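Local coordinates for protein pectate lyase (Bacillus subtilis, PDB 5AMV) that cleaves pectate, the polygalacturonate of plant cell walls, by calcium-dependent elimination, leaving oligosaccharides with unsaturated non-reducing ends, at residues 253-258 against 312-317; 111-116 against 164-169. All coordinates share one frame; numbering follows the deposited sequence.

Contact 1: residues 253-258 against 312-317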
loop_
_atom_site.group_PDB
_atom_site.type_symbol
_atom_site.label_atom_id
_atom_site.label_comp_id
_atom_site.label_asym_id
_atom_site.label_seq_id
_atom_site.Cartn_x
_atom_site.Cartn_y
_atom_site.Cartn_z
ATOM N N SER A 253 4.042 -8.894 7.251
ATOM C CA SER A 253 5.382 -8.715 6.657
ATOM C C SER A 253 6.278 -9.947 6.797
ATOM O O SER A 253 7.341 -10.021 6.158
ATOM C CB SER A 253 6.071 -7.550 7.373
ATOM O OG SER A 253 6.206 -7.906 8.748
ATOM N N SER A 254 5.887 -10.930 7.609
ATOM C CA SER A 254 6.789 -12.072 7.867
ATOM C C SER A 254 6.107 -13.352 8.342
ATOM O O SER A 254 5.185 -13.304 9.156
ATOM C CB SER A 254 7.828 -11.637 8.921
ATOM O OG SER A 254 8.697 -12.715 9.216
ATOM N N ASP A 255 6.560 -14.493 7.828
ATOM C CA ASP A 255 6.092 -15.795 8.292
ATOM C C ASP A 255 6.374 -15.986 9.803
ATOM O O ASP A 255 5.632 -16.671 10.489
ATOM C CB ASP A 255 6.782 -16.906 7.495
ATOM C CG ASP A 255 6.219 -17.062 6.079
ATOM O OD1 ASP A 255 5.356 -16.250 5.660
ATOM O OD2 ASP A 255 6.608 -18.030 5.400
ATOM N N SER A 256 7.441 -15.355 10.292
ATOM C CA SER A 256 7.853 -15.450 11.691
ATOM C C SER A 256 7.009 -14.598 12.632
ATOM O O SER A 256 7.016 -14.806 13.843
ATOM C CB SER A 256 9.329 -15.060 11.828
ATOM O OG SER A 256 10.165 -16.077 11.322
ATOM N N LYS A 257 6.263 -13.644 12.083
ATOM C CA LYS A 257 5.426 -12.788 12.918
ATOM C C LYS A 257 4.087 -13.450 13.258
ATOM O O LYS A 257 3.044 -12.992 12.809
ATOM C CB LYS A 257 5.244 -11.412 12.247
ATOM C CG LYS A 257 4.821 -10.273 13.189
ATOM C CD LYS A 257 6.044 -9.648 13.852
ATOM C CE LYS A 257 5.638 -8.627 14.903
ATOM N NZ LYS A 257 6.829 -7.956 15.499
ATOM N N THR A 258 4.115 -14.508 14.094
ATOM C CA THR A 258 2.906 -15.274 14.416
ATOM C C THR A 258 1.940 -14.482 15.289
ATOM O O THR A 258 0.759 -14.818 15.380
ATOM C CB THR A 258 3.245 -16.622 15.078
ATOM O OG1 THR A 258 4.087 -16.379 16.219
ATOM C CG2 THR A 258 3.985 -17.522 14.071
ATOM N N ILE A 312 -1.527 -15.910 -1.647
ATOM C CA ILE A 312 -1.966 -16.774 -0.541
ATOM C C ILE A 312 -0.755 -17.131 0.304
ATOM O O ILE A 312 -0.043 -18.110 0.012
ATOM C CB ILE A 312 -2.659 -18.061 -1.088
ATOM C CG1 ILE A 312 -3.664 -17.732 -2.211
ATOM C CG2 ILE A 312 -3.338 -18.826 0.050
ATOM C CD1 ILE A 312 -4.673 -16.605 -1.906
ATOM N N GLY A 313 -0.482 -16.304 1.313
ATOM C CA GLY A 313 0.706 -16.428 2.183
ATOM C C GLY A 313 0.408 -17.339 3.372
ATOM O O GLY A 313 -0.741 -17.755 3.557
ATOM N N LYS A 314 1.435 -17.548 4.218
ATOM C CA LYS A 314 1.287 -18.399 5.416
ATOM C C LYS A 314 0.057 -18.066 6.264
ATOM O O LYS A 314 -0.123 -16.916 6.701
ATOM C CB LYS A 314 2.519 -18.292 6.275
ATOM C CG LYS A 314 2.401 -19.084 7.591
ATOM C CD LYS A 314 3.726 -18.959 8.300
ATOM C CE LYS A 314 3.714 -19.805 9.585
ATOM N NZ LYS A 314 4.985 -19.535 10.307
ATOM N N SER A 315 -0.790 -19.078 6.473
ATOM C CA SER A 315 -1.967 -18.989 7.340
ATOM C C SER A 315 -2.944 -17.866 6.912
ATOM O O SER A 315 -3.770 -17.399 7.707
ATOM C CB SER A 315 -1.500 -18.817 8.795
ATOM O OG SER A 315 -2.589 -18.948 9.708
ATOM N N SER A 316 -2.850 -17.408 5.660
ATOM C CA SER A 316 -3.780 -16.389 5.197
ATOM C C SER A 316 -5.213 -16.871 5.183
ATOM O O SER A 316 -5.489 -18.081 5.002
ATOM C CB SER A 316 -3.411 -15.840 3.801
ATOM O OG SER A 316 -3.332 -16.870 2.841
ATOM N N LYS A 317 -6.140 -15.949 5.395
ATOM C CA LYS A 317 -7.536 -16.295 5.398
ATOM C C LYS A 317 -8.340 -15.331 4.533
ATOM O O LYS A 317 -9.236 -14.651 5.011
ATOM C CB LYS A 317 -8.049 -16.366 6.842
ATOM C CG LYS A 317 -7.421 -17.517 7.619
ATOM C CD LYS A 317 -7.782 -17.465 9.103
ATOM C CE LYS A 317 -7.292 -18.800 9.809
ATOM N NZ LYS A 317 -5.864 -19.101 9.616
HETATM O O HOH W 1 3.979 -16.441 3.340
#

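Contact 2: residues 111-116 against 164-169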
loop_
_atom_site.group_PDB
_atom_site.type_symbol
_atom_site.label_atom_id
_atom_site.label_comp_id
_atom_site.label_asym_id
_atom_site.label_seq_id
_atom_site.Cartn_x
_atom_site.Cartn_y
_atom_site.Cartn_z
ATOM N N ALA A 111 23.035 3.504 4.547
ATOM C CA ALA A 111 21.999 3.606 5.573
ATOM C C ALA A 111 21.832 5.062 6.036
ATOM O O ALA A 111 20.712 5.530 6.209
ATOM C CB ALA A 111 22.316 2.676 6.769
ATOM N N ARG A 112 22.953 5.759 6.235
ATOM C CA ARG A 112 22.881 7.192 6.606
ATOM C C ARG A 112 22.164 8.004 5.540
ATOM O O ARG A 112 21.330 8.901 5.863
ATOM C CB ARG A 112 24.280 7.770 6.918
ATOM C CG ARG A 112 24.843 7.190 8.224
ATOM C CD ARG A 112 26.154 7.911 8.652
ATOM N NE ARG A 112 27.217 7.924 7.638
ATOM C CZ ARG A 112 28.200 7.027 7.538
ATOM N NH1 ARG A 112 28.268 6.001 8.386
ATOM N NH2 ARG A 112 29.094 7.151 6.549
ATOM N N SER A 113 22.490 7.716 4.274
ATOM C CA SER A 113 21.851 8.393 3.164
ATOM C C SER A 113 20.326 8.179 3.192
ATOM O O SER A 113 19.541 9.137 3.065
ATOM C CB SER A 113 22.409 7.848 1.839
ATOM O OG SER A 113 23.836 8.008 1.852
ATOM N N GLN A 114 19.937 6.921 3.350
ATOM C CA GLN A 114 18.530 6.550 3.443
ATOM C C GLN A 114 17.838 7.276 4.605
ATOM O O GLN A 114 16.708 7.768 4.476
ATOM C CB GLN A 114 18.441 5.027 3.591
ATOM C CG GLN A 114 17.064 4.520 3.327
ATOM C CD GLN A 114 17.003 3.040 3.326
ATOM O OE1 GLN A 114 17.576 2.363 4.205
ATOM N NE2 GLN A 114 16.311 2.499 2.315
ATOM N N LYS A 115 18.528 7.365 5.746
ATOM C CA LYS A 115 17.901 8.011 6.891
ATOM C C LYS A 115 17.721 9.515 6.650
ATOM O O LYS A 115 16.746 10.099 7.078
ATOM C CB LYS A 115 18.683 7.693 8.167
ATOM C CG LYS A 115 18.454 6.232 8.632
ATOM C CD LYS A 115 19.480 5.830 9.687
ATOM C CE LYS A 115 19.220 4.437 10.251
ATOM N NZ LYS A 115 20.123 3.389 9.689
ATOM N N ASN A 116 18.623 10.129 5.905
ATOM C CA ASN A 116 18.456 11.559 5.563
ATOM C C ASN A 116 17.160 11.768 4.742
ATOM O O ASN A 116 16.407 12.698 4.968
ATOM C CB ASN A 116 19.656 11.991 4.727
ATOM C CG ASN A 116 20.951 12.030 5.534
ATOM O OD1 ASN A 116 20.928 12.136 6.765
ATOM N ND2 ASN A 116 22.076 12.011 4.841
ATOM N N ASP A 164 12.755 5.779 -3.300
ATOM C CA ASP A 164 13.926 5.696 -2.403
ATOM C C ASP A 164 15.172 5.791 -3.268
ATOM O O ASP A 164 15.410 4.933 -4.146
ATOM C CB ASP A 164 13.847 4.322 -1.679
ATOM C CG ASP A 164 14.912 4.097 -0.641
ATOM O OD1 ASP A 164 15.964 4.756 -0.623
ATOM O OD2 ASP A 164 14.658 3.188 0.203
ATOM N N TYR A 165 16.009 6.806 -3.010
ATOM C CA TYR A 165 17.247 6.953 -3.765
ATOM C C TYR A 165 18.317 5.908 -3.392
ATOM O O TYR A 165 19.307 5.786 -4.093
ATOM C CB TYR A 165 17.862 8.333 -3.572
ATOM C CG TYR A 165 17.126 9.424 -4.307
ATOM C CD1 TYR A 165 17.148 9.468 -5.716
ATOM C CD2 TYR A 165 16.404 10.388 -3.597
ATOM C CE1 TYR A 165 16.459 10.475 -6.398
ATOM C CE2 TYR A 165 15.711 11.384 -4.268
ATOM C CZ TYR A 165 15.744 11.390 -5.657
ATOM O OH TYR A 165 15.037 12.382 -6.299
ATOM N N PHE A 166 18.125 5.162 -2.305
ATOM C CA PHE A 166 19.244 4.322 -1.763
ATOM C C PHE A 166 18.750 2.920 -1.393
ATOM O O PHE A 166 18.897 2.494 -0.255
ATOM C CB PHE A 166 19.886 5.002 -0.531
ATOM C CG PHE A 166 20.231 6.447 -0.791
ATOM C CD1 PHE A 166 21.366 6.779 -1.599
ATOM C CD2 PHE A 166 19.435 7.447 -0.275
ATOM C CE1 PHE A 166 21.643 8.144 -1.882
ATOM C CE2 PHE A 166 19.728 8.817 -0.542
ATOM C CZ PHE A 166 20.821 9.150 -1.375
ATOM N N PRO A 167 18.212 2.180 -2.379
ATOM C CA PRO A 167 17.771 0.819 -2.083
ATOM C C PRO A 167 18.897 -0.036 -1.498
ATOM O O PRO A 167 20.053 0.080 -1.918
ATOM C CB PRO A 167 17.390 0.258 -3.473
ATOM C CG PRO A 167 17.313 1.373 -4.406
ATOM C CD PRO A 167 18.011 2.560 -3.785
ATOM N N GLN A 168 18.522 -0.890 -0.543
ATOM C CA GLN A 168 19.451 -1.791 0.111
ATOM C C GLN A 168 19.575 -3.106 -0.664
ATOM O O GLN A 168 18.564 -3.675 -1.054
ATOM C CB GLN A 168 18.969 -2.085 1.510
ATOM C CG GLN A 168 19.926 -2.924 2.340
ATOM C CD GLN A 168 19.274 -3.334 3.661
ATOM O OE1 GLN A 168 18.162 -3.850 3.670
ATOM N NE2 GLN A 168 19.941 -3.062 4.768
ATOM N N TRP A 169 20.796 -3.593 -0.874
ATOM C CA TRP A 169 20.976 -4.935 -1.421
ATOM C C TRP A 169 20.749 -5.982 -0.325
ATOM O O TRP A 169 21.374 -5.914 0.760
ATOM C CB TRP A 169 22.395 -5.059 -2.016
ATOM C CG TRP A 169 22.733 -6.463 -2.480
ATOM C CD1 TRP A 169 23.792 -7.206 -2.047
ATOM C CD2 TRP A 169 22.043 -7.256 -3.461
ATOM N NE1 TRP A 169 23.813 -8.429 -2.702
ATOM C CE2 TRP A 169 22.752 -8.493 -3.568
ATOM C CE3 TRP A 169 20.919 -7.049 -4.280
ATOM C CZ2 TRP A 169 22.387 -9.501 -4.467
ATOM C CZ3 TRP A 169 20.541 -8.065 -5.187
ATOM C CH2 TRP A 169 21.268 -9.288 -5.259
#

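Contact 1: residues 253-258 against 312-317
Asp255 meets Lys314 where two surface loops of the right-handed parallel beta-helix, the fold of polysaccharide lyase family 1, come together from coils two turns apart. Residues 253-258 follow strand 247-251 and residues 312-317 follow strand 310-312, two strands of the same parallel sheet with strand 282-283 lying between them. Along the first loop, Ser254 begins a type I turn that ends at Lys257, and its OG accepts from the backbone N of Ser256 in an ST turn, with 3.1 Å between OG and N. Within that turn the Asp255 carbonyl faces the second loop. There Lys314 NZ donates to Asp255 O at 2.9 Å, approaching from above the carbonyl plane, 43° out of it, and not along a lone pair. The ammonium reaches so far because the lysine chain is stretched out, CG anti to the backbone N (chi1 176°) and every later bond likewise extended. On the way its CD passes over Asp255 CB, and its CB lies 3.5 Å from Asp255 OD1. The carboxylate is not paired with this lysine: Asp255 OD2 and Lys314 NZ stay 5.4 Å apart, and OD1 instead forms a salt bridge with Arg284. A water also donates to OD1 and accepts from the backbone N of Lys314 at 2.9 Å, joining the loops a second time. The second loop is itself braced by a type II turn, Gly313 to Ser316, in which Gly313 O accepts from both the N and the OG of Ser316. The Asp255 side chain lies about 7 Å from a bound galacturonate. The ammonium is thus bound to a peptide oxygen, and the charge of Asp255 is probably balanced largely by Arg284, leaving the opposite charges of Asp255 and Lys314 only a longer-range mutual attraction.

Contact 2: residues 111-116 against 164-169
Phe166 lays its ring flat against Ser113, fastening helix 105-121 to the long loop that leaves the parallel beta-helix after strand 158-160. Ser113 CB sits over the ring centre, 3.5 Å from the centroid, a CH-pi contact; CB of Tyr165 covers the opposite face toward the rim. Ser113 CB can lie there while its OG turns aside, to Ala109 O and Asp80 N. Beside the ring, Gln114 NE2 donates to the syn lone pair of Asp164 OD2, 2.8 Å away, with the oxygen almost in the amide plane though the two flat groups are turned 45° apart. An extended chain, CG anti to the backbone N (chi1 -165°), carries the amide across to the acid.

In the next shell, Arg110 NH1 holds Gln114 OE1 and Phe166 O, which is consistent with this way round for the amide, and Gln182 N gives OD2 a second donor. The acid's side chain is about 7 Å from that of Asp223, a calcium ligand. Replacing Asp164 by an alanine would probably leave Gln114 NE2 and Gln182 N without their shared acceptor and Phe166 N without its Asx-turn partner. The Asx turn is made by Phe166 N donating to Asp164 OD1 at 2.8 Å, meeting it from 37° above the carboxylate plane.

Contact 2 is the buried one and contact 1 belongs to the surface; their centres stand 27 Å apart and they share no element. Contact 1 joins loops from coils of the beta-helix itself, whereas contact 2 ties a helix outside the coils to a loop running into the small antiparallel hairpin of strands 168-170 and 178-180. Exposure shapes the chemistry: between 253-258 and 312-317 a lysine reaches a peptide oxygen and a water fills in, while 111-116 and 164-169 bury an aromatic face and pair a neutral amide with a buried carboxylate. The Asp255 side chain of contact 1 lies near bound galacturonate, and the Asp164 side chain of contact 2 about 10 Å from the calcium ion.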